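Local atomic coordinates of cupin 2, conserved barrel domain protein (Shewanella frigidimarina NCIMB 400, PDB entry 3D82), a protein that binds a nickel ion inside a small cupin beta-barrel and is otherwise of unestablished function. Residues F16-P22 with V36-F42; D30-V36 with I96-R102; T50-V56 with E76-K82; T60-R66 with V84-A90. All blocks are in the same frame, centred on the assembly; numbering follows the deposited sequence.

In the fold
From the N terminus, the loop after helix 9-14 is the first part held: contact 1 brings 16-22 back onto the end of strand 31-39, closing a loop made mostly of strand. Contact 2 shares Val36 with it and crosses it along the chain, pairing 30-36 with the C-terminal strand. Nested inside the long loop that contact 2 closes are contacts 3 and 4, whose segments alternate. Contacts 2 and 3 lie in the five-stranded sheet and contact 4 in the three-stranded one; contact 1 packs a loop on the former and, past Gly40, runs on to strand 86-90 of the latter. Contacts 3 and 4 each give one ligand to the nickel ion between the sheets.

Contact 1 (F16-P22 with V36-F42); sequences FNQHWSP and VKVEGEF
Trp20 is held between Val38 and Phe42 where strand 31-39 of the cupin barrel turns a corner at Gly40. Val38 CG1 lies over one face of the six-membered ring, 3.7 Å from its centroid in a CH-pi contact, while Phe42 lies over the opposite face near its rim, CD1 3.5 Å from Trp20 CE3. The rings are nearly parallel, 20° apart, but slid so far that they barely overlap. At the indole edge NE1 makes a weak, bent bond to Glu39 O. The Trp20 backbone is held to the strand: its N donates to Lys37 O at 2.8 Å. The imidazole of His19 passes across Lys37, CD2 against CB, and its NE2 is taken by Glu93. Fully extended beyond CG, the Lys37 chain runs past the Phe16 ring, with CG 3.8 Å from CE2, and carries its ammonium to the loop, with a weak bond to Asn17 OD1; Phe13 O, in helix 9-14, also accepts from it. Water 1 accepts from Ser21 N and Lys37 N and donates to Gln18 O, bridging loop and strand. Pro22 CB packs against Val36 CG2. At the loop's start, Lys37 NZ donates to Phe16 O at 2.7 Å, in the carbonyl plane.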
# COMPACT_ATOMS: atom_id res chain seq x y z
N PHE D 16 -8.96 -12.14 -11.81
CA PHE D 16 -8.85 -11.67 -13.19
C PHE D 16 -7.48 -11.95 -13.81
O PHE D 16 -6.47 -12.01 -13.11
CB PHE D 16 -9.14 -10.17 -13.24
CG PHE D 16 -8.10 -9.32 -12.55
CD1 PHE D 16 -8.16 -9.08 -11.18
CD2 PHE D 16 -7.05 -8.75 -13.29
CE1 PHE D 16 -7.18 -8.30 -10.55
CE2 PHE D 16 -6.07 -7.98 -12.68
CZ PHE D 16 -6.13 -7.74 -11.32
N ASN D 17 -7.49 -12.15 -15.13
CA ASN D 17 -6.27 -12.32 -15.91
C ASN D 17 -6.04 -11.20 -16.92
O ASN D 17 -4.94 -11.11 -17.46
CB ASN D 17 -6.27 -13.69 -16.58
CG ASN D 17 -6.08 -14.83 -15.57
OD1 ASN D 17 -5.42 -14.67 -14.53
ND2 ASN D 17 -6.65 -15.99 -15.87
N GLN D 18 -7.03 -10.32 -17.15
CA GLN D 18 -6.91 -9.23 -18.11
C GLN D 18 -5.85 -8.24 -17.67
O GLN D 18 -5.84 -7.82 -16.52
CB GLN D 18 -8.24 -8.48 -18.26
CG GLN D 18 -8.23 -7.32 -19.28
CD GLN D 18 -7.93 -7.77 -20.70
OE1 GLN D 18 -8.60 -8.65 -21.22
NE2 GLN D 18 -6.93 -7.14 -21.33
N HIS D 19 -4.99 -7.87 -18.61
CA HIS D 19 -3.89 -6.96 -18.36
C HIS D 19 -4.31 -5.51 -18.54
O HIS D 19 -5.32 -5.22 -19.21
CB HIS D 19 -2.70 -7.31 -19.27
CG HIS D 19 -1.96 -8.55 -18.89
ND1 HIS D 19 -0.80 -8.95 -19.52
CD2 HIS D 19 -2.16 -9.44 -17.88
CE1 HIS D 19 -0.36 -10.05 -18.96
NE2 HIS D 19 -1.15 -10.36 -17.95
N TRP D 20 -3.54 -4.61 -17.91
CA TRP D 20 -3.71 -3.13 -18.00
C TRP D 20 -5.12 -2.60 -17.67
O TRP D 20 -5.56 -1.57 -18.20
CB TRP D 20 -3.30 -2.65 -19.40
CG TRP D 20 -1.91 -3.02 -19.82
CD1 TRP D 20 -1.55 -3.94 -20.74
CD2 TRP D 20 -0.71 -2.44 -19.32
NE1 TRP D 20 -0.18 -3.98 -20.86
CE2 TRP D 20 0.36 -3.07 -20.01
CE3 TRP D 20 -0.42 -1.44 -18.38
CZ2 TRP D 20 1.70 -2.75 -19.77
CZ3 TRP D 20 0.91 -1.12 -18.13
CH2 TRP D 20 1.96 -1.78 -18.83
N SER D 21 -5.83 -3.33 -16.81
CA SER D 21 -7.21 -3.05 -16.47
C SER D 21 -7.29 -3.05 -14.96
O SER D 21 -7.49 -4.11 -14.36
CB SER D 21 -8.11 -4.08 -17.11
OG SER D 21 -7.95 -4.00 -18.50
N PRO D 22 -7.06 -1.87 -14.34
CA PRO D 22 -7.04 -1.81 -12.89
C PRO D 22 -8.38 -2.15 -12.23
O PRO D 22 -9.43 -1.73 -12.72
CB PRO D 22 -6.58 -0.36 -12.58
CG PRO D 22 -5.96 0.12 -13.84
CD PRO D 22 -6.72 -0.56 -14.93
N VAL D 36 -3.52 -4.30 -10.65
CA VAL D 36 -3.34 -4.41 -12.10
C VAL D 36 -2.33 -5.54 -12.41
O VAL D 36 -1.38 -5.76 -11.65
CB VAL D 36 -2.80 -3.07 -12.72
CG1 VAL D 36 -3.26 -2.92 -14.17
CG2 VAL D 36 -3.24 -1.81 -11.92
N LYS D 37 -2.57 -6.25 -13.51
CA LYS D 37 -1.63 -7.21 -14.07
C LYS D 37 -1.10 -6.52 -15.34
O LYS D 37 -1.90 -6.05 -16.15
CB LYS D 37 -2.30 -8.55 -14.37
CG LYS D 37 -2.59 -9.34 -13.10
CD LYS D 37 -3.30 -10.64 -13.37
CE LYS D 37 -3.50 -11.40 -12.07
NZ LYS D 37 -4.02 -12.80 -12.31
N VAL D 38 0.22 -6.41 -15.48
CA VAL D 38 0.84 -5.72 -16.62
C VAL D 38 1.93 -6.56 -17.29
O VAL D 38 2.61 -7.34 -16.63
CB VAL D 38 1.38 -4.33 -16.20
CG1 VAL D 38 0.25 -3.45 -15.65
CG2 VAL D 38 2.51 -4.43 -15.16
N GLU D 39 2.05 -6.42 -18.61
CA GLU D 39 3.10 -7.09 -19.39
C GLU D 39 3.32 -6.29 -20.67
O GLU D 39 2.36 -5.84 -21.28
CB GLU D 39 2.74 -8.55 -19.69
CG GLU D 39 3.92 -9.32 -20.29
CD GLU D 39 3.68 -10.82 -20.44
OE1 GLU D 39 2.77 -11.37 -19.79
OE2 GLU D 39 4.45 -11.44 -21.20
N GLY D 40 4.57 -6.12 -21.08
CA GLY D 40 4.89 -5.29 -22.24
C GLY D 40 4.96 -3.84 -21.79
O GLY D 40 5.11 -3.55 -20.60
N GLU D 41 4.79 -2.93 -22.75
CA GLU D 41 4.90 -1.49 -22.50
C GLU D 41 3.57 -0.77 -22.51
O GLU D 41 2.67 -1.12 -23.26
CB GLU D 41 5.76 -0.87 -23.60
CG GLU D 41 7.17 -1.46 -23.67
CD GLU D 41 8.10 -0.72 -24.61
OE1 GLU D 41 7.86 0.47 -24.93
OE2 GLU D 41 9.10 -1.36 -25.01
N PHE D 42 3.48 0.29 -21.70
CA PHE D 42 2.32 1.17 -21.66
C PHE D 42 2.62 2.32 -22.66
O PHE D 42 3.30 2.09 -23.67
CB PHE D 42 2.06 1.63 -20.20
CG PHE D 42 0.65 2.20 -19.95
CD1 PHE D 42 -0.50 1.46 -20.26
CD2 PHE D 42 0.49 3.45 -19.35
CE1 PHE D 42 -1.79 1.98 -20.03
CE2 PHE D 42 -0.80 3.99 -19.12
CZ PHE D 42 -1.94 3.24 -19.45
O HOH W 1 -5.24 -5.67 -15.08
O HOH W 2 -0.03 -7.48 -21.72

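Contact 2 (D30-V36 with I96-R102); sequences DYQFKLV and IMIIEPR
The Phe33 ring carries Ile99 on one face, with CG2 over the ring centre 4.1 Å from the centroid, and meets the selenium of Met97 at its edge, a Met-aromatic contact. These residues belong to an antiparallel ladder between strands 31-39 and 93-101, neighbours in the five-stranded sheet of the cupin barrel. Ile99 CD1 also comes close to CE2 of the ring. Tyr31 likewise has Pro101 over a face, CG standing 4.0 Å from the ring centroid, and its hydroxyl is hydrogen-bonded to Asn29 of the second subunit. Two flat groups meet at Gln32 and Arg102: the amide and guanidinium planes are 20° apart, NE2 lying over the guanidinium face. Phe33, Leu35, Met97 and Ile99 share one side of the ladder, where Phe33 and Ile99 also pack on the second subunit. The side of Lys34, Val36, Ile96 and Ile98 is the one toward the metal; there Val36 CG2 touches Ile98 CD1 at 3.7 Å. Backbone bonds run in pairs at Lys34-Ile98 and Val36-Ile96, both directions being made. Glu100 crosses Lys34 at about a right angle. Glu100 OE1 lies close to Glu52 OE2, a carboxylate of the nickel site. Lys34 NZ makes a salt bridge to Glu100 OE2 at 2.7 Å, on the anti lone pair.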
# COMPACT_ATOMS: atom_id res chain seq x y z
N ASP D 30 -11.37 9.78 -0.47
CA ASP D 30 -11.54 9.94 -1.93
C ASP D 30 -10.41 9.29 -2.76
O ASP D 30 -10.18 9.68 -3.91
CB ASP D 30 -11.72 11.43 -2.28
CG ASP D 30 -10.54 12.33 -1.85
OD1 ASP D 30 -9.77 11.94 -0.93
OD2 ASP D 30 -10.42 13.44 -2.40
N TYR D 31 -9.71 8.30 -2.20
CA TYR D 31 -8.64 7.56 -2.88
C TYR D 31 -9.08 6.12 -3.14
O TYR D 31 -9.97 5.59 -2.47
CB TYR D 31 -7.34 7.59 -2.06
CG TYR D 31 -6.60 8.89 -2.15
CD1 TYR D 31 -7.11 10.06 -1.58
CD2 TYR D 31 -5.36 8.96 -2.83
CE1 TYR D 31 -6.42 11.29 -1.70
CE2 TYR D 31 -4.66 10.17 -2.92
CZ TYR D 31 -5.19 11.32 -2.35
OH TYR D 31 -4.50 12.49 -2.48
N GLN D 32 -8.46 5.51 -4.14
CA GLN D 32 -8.71 4.11 -4.52
C GLN D 32 -7.40 3.32 -4.56
O GLN D 32 -6.36 3.86 -4.93
CB GLN D 32 -9.39 4.05 -5.87
CG GLN D 32 -10.83 4.60 -5.85
CD GLN D 32 -11.48 4.59 -7.20
OE1 GLN D 32 -10.82 4.83 -8.22
NE2 GLN D 32 -12.78 4.31 -7.23
N PHE D 33 -7.48 2.06 -4.12
CA PHE D 33 -6.37 1.09 -4.18
C PHE D 33 -6.81 0.21 -5.33
O PHE D 33 -7.92 -0.31 -5.31
CB PHE D 33 -6.26 0.28 -2.89
CG PHE D 33 -5.76 1.08 -1.72
CD1 PHE D 33 -6.56 2.05 -1.13
CD2 PHE D 33 -4.48 0.86 -1.21
CE1 PHE D 33 -6.10 2.82 -0.07
CE2 PHE D 33 -4.00 1.62 -0.11
CZ PHE D 33 -4.82 2.61 0.44
N LYS D 34 -5.94 0.06 -6.33
CA LYS D 34 -6.28 -0.68 -7.55
C LYS D 34 -5.21 -1.70 -7.86
O LYS D 34 -4.03 -1.36 -7.84
CB LYS D 34 -6.39 0.31 -8.72
CG LYS D 34 -7.62 1.22 -8.62
CD LYS D 34 -7.39 2.66 -9.04
CE LYS D 34 -7.36 2.93 -10.50
NZ LYS D 34 -7.09 4.42 -10.71
N LEU D 35 -5.63 -2.91 -8.20
CA LEU D 35 -4.73 -3.98 -8.59
C LEU D 35 -4.70 -4.06 -10.10
O LEU D 35 -5.74 -3.91 -10.75
CB LEU D 35 -5.15 -5.32 -8.00
CG LEU D 35 -5.11 -5.45 -6.48
CD1 LEU D 35 -5.37 -6.90 -6.14
CD2 LEU D 35 -3.80 -4.97 -5.85
N VAL D 36 -3.52 -4.30 -10.65
CA VAL D 36 -3.34 -4.41 -12.10
C VAL D 36 -2.33 -5.54 -12.41
O VAL D 36 -1.38 -5.76 -11.65
CB VAL D 36 -2.80 -3.07 -12.72
CG1 VAL D 36 -3.26 -2.92 -14.17
CG2 VAL D 36 -3.24 -1.81 -11.92
N ILE D 96 0.84 -5.50 -9.79
CA ILE D 96 1.02 -4.21 -9.13
C ILE D 96 -0.23 -3.69 -8.45
O ILE D 96 -1.35 -4.15 -8.72
CB ILE D 96 1.55 -3.12 -10.11
CG1 ILE D 96 0.51 -2.76 -11.20
CG2 ILE D 96 2.84 -3.61 -10.75
CD1 ILE D 96 0.89 -1.56 -12.09
N MSE D 97 0.01 -2.73 -7.56
CA MSE D 97 -1.03 -2.00 -6.89
C MSE D 97 -0.75 -0.51 -7.12
O MSE D 97 0.39 -0.07 -6.97
CB MSE D 97 -1.13 -2.30 -5.39
CG MSE D 97 -2.30 -1.56 -4.75
SE MSE D 97 -2.93 -2.29 -3.11
CE MSE D 97 -1.46 -1.73 -2.05
N ILE D 98 -1.78 0.21 -7.54
CA ILE D 98 -1.73 1.66 -7.76
C ILE D 98 -2.66 2.32 -6.76
O ILE D 98 -3.76 1.81 -6.52
CB ILE D 98 -2.15 2.06 -9.18
CG1 ILE D 98 -1.16 1.54 -10.21
CG2 ILE D 98 -2.22 3.58 -9.34
CD1 ILE D 98 -1.77 1.61 -11.66
N ILE D 99 -2.21 3.43 -6.18
CA ILE D 99 -2.99 4.20 -5.23
C ILE D 99 -3.00 5.64 -5.72
O ILE D 99 -1.93 6.22 -6.00
CB ILE D 99 -2.44 4.13 -3.78
CG1 ILE D 99 -2.17 2.68 -3.34
CG2 ILE D 99 -3.44 4.81 -2.81
CD1 ILE D 99 -1.44 2.57 -2.00
N GLU D 100 -4.19 6.20 -5.86
CA GLU D 100 -4.37 7.56 -6.34
C GLU D 100 -5.82 8.01 -6.11
O GLU D 100 -6.69 7.15 -5.90
CB GLU D 100 -4.02 7.63 -7.85
CG GLU D 100 -4.92 6.77 -8.77
CD GLU D 100 -4.37 6.68 -10.20
OE1 GLU D 100 -3.41 7.43 -10.54
OE2 GLU D 100 -4.89 5.88 -10.99
N PRO D 101 -6.09 9.34 -6.20
CA PRO D 101 -7.45 9.83 -6.00
C PRO D 101 -8.43 9.24 -6.99
O PRO D 101 -8.02 8.84 -8.08
CB PRO D 101 -7.33 11.34 -6.26
CG PRO D 101 -5.92 11.65 -6.01
CD PRO D 101 -5.17 10.45 -6.48
N ARG D 102 -9.69 9.17 -6.58
CA ARG D 102 -10.77 8.71 -7.44
C ARG D 102 -10.98 9.76 -8.53
O ARG D 102 -10.92 10.98 -8.29
CB ARG D 102 -12.07 8.48 -6.66
CG ARG D 102 -13.20 8.00 -7.53
CD ARG D 102 -14.33 7.42 -6.74
NE ARG D 102 -15.36 6.86 -7.62
CZ ARG D 102 -16.42 6.16 -7.20
NH1 ARG D 102 -16.62 5.89 -5.90
NH2 ARG D 102 -17.29 5.69 -8.10
OXT ARG D 102 -11.21 9.37 -9.68
O HOH W 3 -10.84 12.66 -5.69

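Contact 3 (T50-V56 with E76-K82); sequences TDEVFIV and EMYVIPK. With NI (nickel (II) ion), chain L.
Val53, Ile55, Met77 and Val79 form the apolar side of this strand pair. The selenomethionine Met77 bends at its last torsion (chi3 -74°), which turns CE back onto Val53 CG1 at 3.6 Å, while its CB lies alongside Ile55 CG1. Val53 CG2 and Val79 CG2 meet obliquely at 4.0 Å. This layer faces the second subunit, with Met28 and Phe9 of that chain packing on Val53 and Met77, and Glu76 and Met77 continue the sheet antiparallel into that subunit. The other side of the ladder points into the barrel: Ile80 CG1 sits 3.7 Å from Phe54 CE1, and Phe54 reaches on to Leu61 and Pro88 of the opposing sheet. Between the layers the backbones pair in both directions at Glu52-Ile80 and at Phe54-Tyr78. Ile80 N to Glu52 O is the shortest of these bonds, at 2.7 Å. Where the strands part, Asp51 takes over from the backbone: OD1 accepts the N-H of Lys82 at 3.0 Å with its anti lone pair, and OD2 is hydrogen-bonded to Asn29 N of the second subunit. Next to it Glu52 stretches inward, CG anti to the backbone N (chi1 -177°) and the chain extended, so that the carboxylate reaches the barrel interior. There OE1 binds the nickel ion at 2.4 Å. With His45, His47 and His86, it makes up the three-histidine, one-glutamate metal site characteristic of cupins.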
# COMPACT_ATOMS: atom_id res chain seq x y z
N THR D 50 -2.13 15.05 -9.64
CA THR D 50 -1.89 14.14 -8.51
C THR D 50 -0.63 13.31 -8.62
O THR D 50 -0.23 12.88 -9.73
CB THR D 50 -3.12 13.15 -8.30
OG1 THR D 50 -2.89 12.35 -7.13
CG2 THR D 50 -3.33 12.22 -9.51
N ASP D 51 -0.01 13.05 -7.46
CA ASP D 51 1.05 12.06 -7.37
C ASP D 51 0.35 10.69 -7.59
O ASP D 51 -0.85 10.56 -7.40
CB ASP D 51 1.72 12.02 -6.01
CG ASP D 51 2.40 13.32 -5.64
OD1 ASP D 51 2.78 14.11 -6.52
OD2 ASP D 51 2.54 13.52 -4.42
N GLU D 52 1.13 9.69 -7.97
CA GLU D 52 0.62 8.34 -8.22
C GLU D 52 1.62 7.34 -7.62
O GLU D 52 2.82 7.43 -7.90
CB GLU D 52 0.47 8.09 -9.72
CG GLU D 52 -0.13 6.74 -10.09
CD GLU D 52 -0.24 6.57 -11.59
OE1 GLU D 52 0.81 6.61 -12.25
OE2 GLU D 52 -1.35 6.39 -12.13
N VAL D 53 1.11 6.40 -6.83
CA VAL D 53 1.93 5.39 -6.18
C VAL D 53 1.84 4.05 -6.90
O VAL D 53 0.76 3.63 -7.28
CB VAL D 53 1.55 5.24 -4.68
CG1 VAL D 53 2.25 4.00 -4.03
CG2 VAL D 53 1.92 6.53 -3.92
N PHE D 54 3.00 3.43 -7.12
CA PHE D 54 3.12 2.07 -7.64
C PHE D 54 3.76 1.21 -6.55
O PHE D 54 4.79 1.60 -5.99
CB PHE D 54 4.04 2.00 -8.85
CG PHE D 54 3.42 2.51 -10.10
CD1 PHE D 54 3.37 3.87 -10.34
CD2 PHE D 54 2.93 1.62 -11.07
CE1 PHE D 54 2.80 4.35 -11.51
CE2 PHE D 54 2.36 2.10 -12.24
CZ PHE D 54 2.29 3.47 -12.46
N ILE D 55 3.14 0.08 -6.26
CA ILE D 55 3.69 -0.91 -5.34
C ILE D 55 3.72 -2.20 -6.15
O ILE D 55 2.69 -2.60 -6.70
CB ILE D 55 2.84 -1.09 -4.08
CG1 ILE D 55 2.65 0.25 -3.34
CG2 ILE D 55 3.46 -2.14 -3.14
CD1 ILE D 55 1.76 0.17 -2.09
N VAL D 56 4.90 -2.81 -6.27
CA VAL D 56 5.03 -4.10 -6.96
C VAL D 56 4.81 -5.21 -5.92
O VAL D 56 5.44 -5.21 -4.86
CB VAL D 56 6.37 -4.23 -7.66
CG1 VAL D 56 6.49 -5.63 -8.34
CG2 VAL D 56 6.51 -3.09 -8.68
N GLU D 76 8.65 -3.36 -3.22
CA GLU D 76 9.17 -2.01 -3.44
C GLU D 76 8.09 -1.11 -4.01
O GLU D 76 7.16 -1.58 -4.69
CB GLU D 76 10.39 -2.00 -4.36
CG GLU D 76 11.50 -2.91 -3.87
CD GLU D 76 12.78 -2.84 -4.68
OE1 GLU D 76 12.70 -2.64 -5.92
OE2 GLU D 76 13.86 -3.06 -4.08
N MSE D 77 8.22 0.19 -3.73
CA MSE D 77 7.29 1.21 -4.20
C MSE D 77 8.01 2.47 -4.67
O MSE D 77 9.19 2.74 -4.30
CB MSE D 77 6.26 1.61 -3.11
CG MSE D 77 6.82 2.28 -1.88
SE MSE D 77 5.48 2.98 -0.65
CE MSE D 77 4.92 4.57 -1.68
N TYR D 78 7.26 3.27 -5.41
CA TYR D 78 7.73 4.55 -5.95
C TYR D 78 6.54 5.50 -6.09
O TYR D 78 5.47 5.07 -6.49
CB TYR D 78 8.39 4.33 -7.32
CG TYR D 78 9.17 5.52 -7.80
CD1 TYR D 78 10.49 5.72 -7.41
CD2 TYR D 78 8.57 6.49 -8.61
CE1 TYR D 78 11.22 6.85 -7.85
CE2 TYR D 78 9.28 7.63 -9.05
CZ TYR D 78 10.60 7.81 -8.68
OH TYR D 78 11.29 8.93 -9.12
N VAL D 79 6.76 6.78 -5.79
CA VAL D 79 5.75 7.82 -5.94
C VAL D 79 6.08 8.62 -7.20
O VAL D 79 7.14 9.22 -7.27
CB VAL D 79 5.74 8.80 -4.73
CG1 VAL D 79 4.64 9.83 -4.91
CG2 VAL D 79 5.57 8.03 -3.41
N ILE D 80 5.19 8.62 -8.20
CA ILE D 80 5.40 9.41 -9.43
C ILE D 80 4.92 10.82 -9.09
O ILE D 80 3.73 10.99 -8.86
CB ILE D 80 4.58 8.90 -10.64
CG1 ILE D 80 4.82 7.40 -10.95
CG2 ILE D 80 4.91 9.77 -11.88
CD1 ILE D 80 6.15 7.07 -11.47
N PRO D 81 5.82 11.84 -9.01
CA PRO D 81 5.28 13.18 -8.69
C PRO D 81 4.35 13.70 -9.80
O PRO D 81 4.50 13.32 -10.98
CB PRO D 81 6.52 14.04 -8.54
CG PRO D 81 7.65 13.08 -8.37
CD PRO D 81 7.28 11.90 -9.20
N LYS D 82 3.35 14.50 -9.42
CA LYS D 82 2.38 15.04 -10.39
C LYS D 82 3.07 15.78 -11.54
O LYS D 82 4.10 16.42 -11.33
CB LYS D 82 1.34 15.96 -9.75
CG LYS D 82 1.84 17.22 -9.10
CD LYS D 82 0.67 18.02 -8.57
CE LYS D 82 1.13 19.36 -8.01
NZ LYS D 82 -0.02 20.26 -7.72
NI NI L . 0.42 6.75 -14.64
O HOH W 4 1.73 11.44 -11.04

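Contact 4 (T60-R66 with V84-A90); sequences TLQIAFR and VEHKPMA. With NI (nickel (II) ion), chain L.
His86 turns its ring inward by placing CG between its own backbone N and carbonyl carbon (chi1 57°), so that NE2 reaches the nickel ion at 2.4 Å while CB rests against Ile63 CG2 and Phe65 CE2 of the neighbouring strand. That strand, 60-65, pairs antiparallel with 86-90 in the three-stranded sheet of the cupin barrel, and the ion lies between this sheet and the larger one. The ring's rotation is fixed from behind: ND1 donates to Val84 O at 2.8 Å, nearly in the ring plane, which leaves NE2 to the metal and would be expected to make the imidazole a stronger ligand. Phe65 CD2 packs on Val84 CG1. His45, His47 and Glu52 complete the protein ligands. Paired backbone bonds run in both directions at Gln62-Met89 and Ala64-Lys87. On the side away from the metal, selenomethionine Met89 bends at chi3 (-69°) to set CE between Gln62 CB, at 3.6 Å, and Ala64 CB. Leu61 CD1 rests on Met89 O on the inner side. Beyond the ladder, water 5 links Arg66 N with Glu85 O. Arg66 and Glu85 form a side-on, two-nitrogen salt bridge, the two planes 58° apart and the nitrogens coming from above the carboxylate: NE lies 3.1 Å from Glu85 OE1, and NH2 3.0 Å from Glu85 OE2.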
# COMPACT_ATOMS: atom_id res chain seq x y z
N THR D 60 8.77 -8.01 -11.70
CA THR D 60 9.65 -6.86 -11.87
C THR D 60 8.99 -5.85 -12.80
O THR D 60 8.57 -6.21 -13.90
CB THR D 60 11.00 -7.28 -12.47
OG1 THR D 60 11.59 -8.27 -11.62
CG2 THR D 60 11.96 -6.08 -12.59
N LEU D 61 8.94 -4.61 -12.34
CA LEU D 61 8.39 -3.49 -13.09
C LEU D 61 9.50 -2.49 -13.39
O LEU D 61 10.34 -2.24 -12.53
CB LEU D 61 7.31 -2.78 -12.28
CG LEU D 61 6.56 -1.63 -12.98
CD1 LEU D 61 5.65 -2.20 -14.09
CD2 LEU D 61 5.78 -0.82 -11.99
N GLN D 62 9.50 -1.96 -14.61
CA GLN D 62 10.37 -0.85 -15.00
C GLN D 62 9.45 0.33 -15.24
O GLN D 62 8.31 0.14 -15.67
CB GLN D 62 11.10 -1.15 -16.29
CG GLN D 62 12.01 -2.35 -16.21
CD GLN D 62 12.59 -2.68 -17.56
OE1 GLN D 62 11.99 -3.44 -18.35
NE2 GLN D 62 13.73 -2.06 -17.88
N ILE D 63 9.89 1.54 -14.87
CA ILE D 63 9.14 2.76 -15.20
C ILE D 63 10.13 3.65 -15.92
O ILE D 63 11.19 4.01 -15.36
CB ILE D 63 8.54 3.50 -13.99
CG1 ILE D 63 7.71 2.54 -13.12
CG2 ILE D 63 7.67 4.67 -14.49
CD1 ILE D 63 7.04 3.19 -11.93
N ALA D 64 9.82 3.96 -17.18
CA ALA D 64 10.66 4.82 -17.99
C ALA D 64 10.28 6.28 -17.72
O ALA D 64 9.09 6.59 -17.57
CB ALA D 64 10.52 4.51 -19.46
N PHE D 65 11.29 7.14 -17.60
CA PHE D 65 11.11 8.58 -17.52
C PHE D 65 11.82 9.13 -18.74
O PHE D 65 12.58 8.42 -19.38
CB PHE D 65 11.62 9.15 -16.20
CG PHE D 65 10.87 8.62 -15.02
CD1 PHE D 65 11.30 7.47 -14.36
CD2 PHE D 65 9.68 9.23 -14.62
CE1 PHE D 65 10.57 6.96 -13.28
CE2 PHE D 65 8.93 8.70 -13.55
CZ PHE D 65 9.38 7.57 -12.88
N ARG D 66 11.59 10.40 -19.06
CA ARG D 66 12.22 11.01 -20.23
C ARG D 66 13.74 11.16 -20.20
O ARG D 66 14.36 11.27 -21.25
CB ARG D 66 11.58 12.37 -20.52
CG ARG D 66 10.13 12.29 -20.93
CD ARG D 66 9.96 11.50 -22.23
NE ARG D 66 8.63 11.64 -22.76
CZ ARG D 66 8.19 11.08 -23.88
NH1 ARG D 66 8.97 10.27 -24.62
NH2 ARG D 66 6.95 11.32 -24.26
N VAL D 84 4.80 14.52 -13.97
CA VAL D 84 6.01 13.88 -14.47
C VAL D 84 5.56 12.77 -15.45
O VAL D 84 4.78 11.89 -15.08
CB VAL D 84 6.88 13.35 -13.29
CG1 VAL D 84 8.07 12.52 -13.79
CG2 VAL D 84 7.34 14.53 -12.42
N GLU D 85 5.99 12.91 -16.71
CA GLU D 85 5.74 11.88 -17.74
C GLU D 85 6.45 10.59 -17.42
O GLU D 85 7.63 10.60 -17.07
CB GLU D 85 6.22 12.29 -19.13
CG GLU D 85 5.24 13.04 -19.94
CD GLU D 85 5.70 13.12 -21.38
OE1 GLU D 85 6.71 13.79 -21.65
OE2 GLU D 85 5.03 12.50 -22.24
N HIS D 86 5.76 9.49 -17.64
CA HIS D 86 6.29 8.17 -17.36
C HIS D 86 5.63 7.09 -18.21
O HIS D 86 4.51 7.28 -18.71
CB HIS D 86 6.13 7.87 -15.87
CG HIS D 86 4.71 7.96 -15.40
ND1 HIS D 86 4.07 9.16 -15.21
CD2 HIS D 86 3.82 7.00 -15.09
CE1 HIS D 86 2.83 8.94 -14.82
NE2 HIS D 86 2.65 7.63 -14.73
N LYS D 87 6.32 5.97 -18.36
CA LYS D 87 5.83 4.82 -19.15
C LYS D 87 6.20 3.51 -18.41
O LYS D 87 7.36 3.07 -18.47
CB LYS D 87 6.42 4.86 -20.55
CG LYS D 87 5.89 3.78 -21.47
CD LYS D 87 6.45 3.90 -22.89
CE LYS D 87 7.91 3.50 -22.97
NZ LYS D 87 8.37 3.44 -24.40
N PRO D 88 5.24 2.93 -17.67
CA PRO D 88 5.51 1.64 -17.05
C PRO D 88 5.67 0.54 -18.10
O PRO D 88 5.05 0.59 -19.15
CB PRO D 88 4.27 1.38 -16.18
CG PRO D 88 3.65 2.71 -16.00
CD PRO D 88 3.92 3.44 -17.26
N MSE D 89 6.54 -0.42 -17.79
CA MSE D 89 6.86 -1.56 -18.67
C MSE D 89 7.20 -2.78 -17.82
O MSE D 89 7.75 -2.63 -16.73
CB MSE D 89 8.09 -1.27 -19.51
CG MSE D 89 8.09 0.03 -20.26
SE MSE D 89 9.82 0.32 -21.02
CE MSE D 89 10.89 0.64 -19.39
N ALA D 90 6.91 -3.97 -18.35
CA ALA D 90 7.23 -5.23 -17.69
C ALA D 90 7.62 -6.28 -18.75
O ALA D 90 6.88 -6.51 -19.68
CB ALA D 90 6.05 -5.71 -16.87
NI NI L . 0.42 6.75 -14.64
O HOH W 5 9.80 12.04 -17.52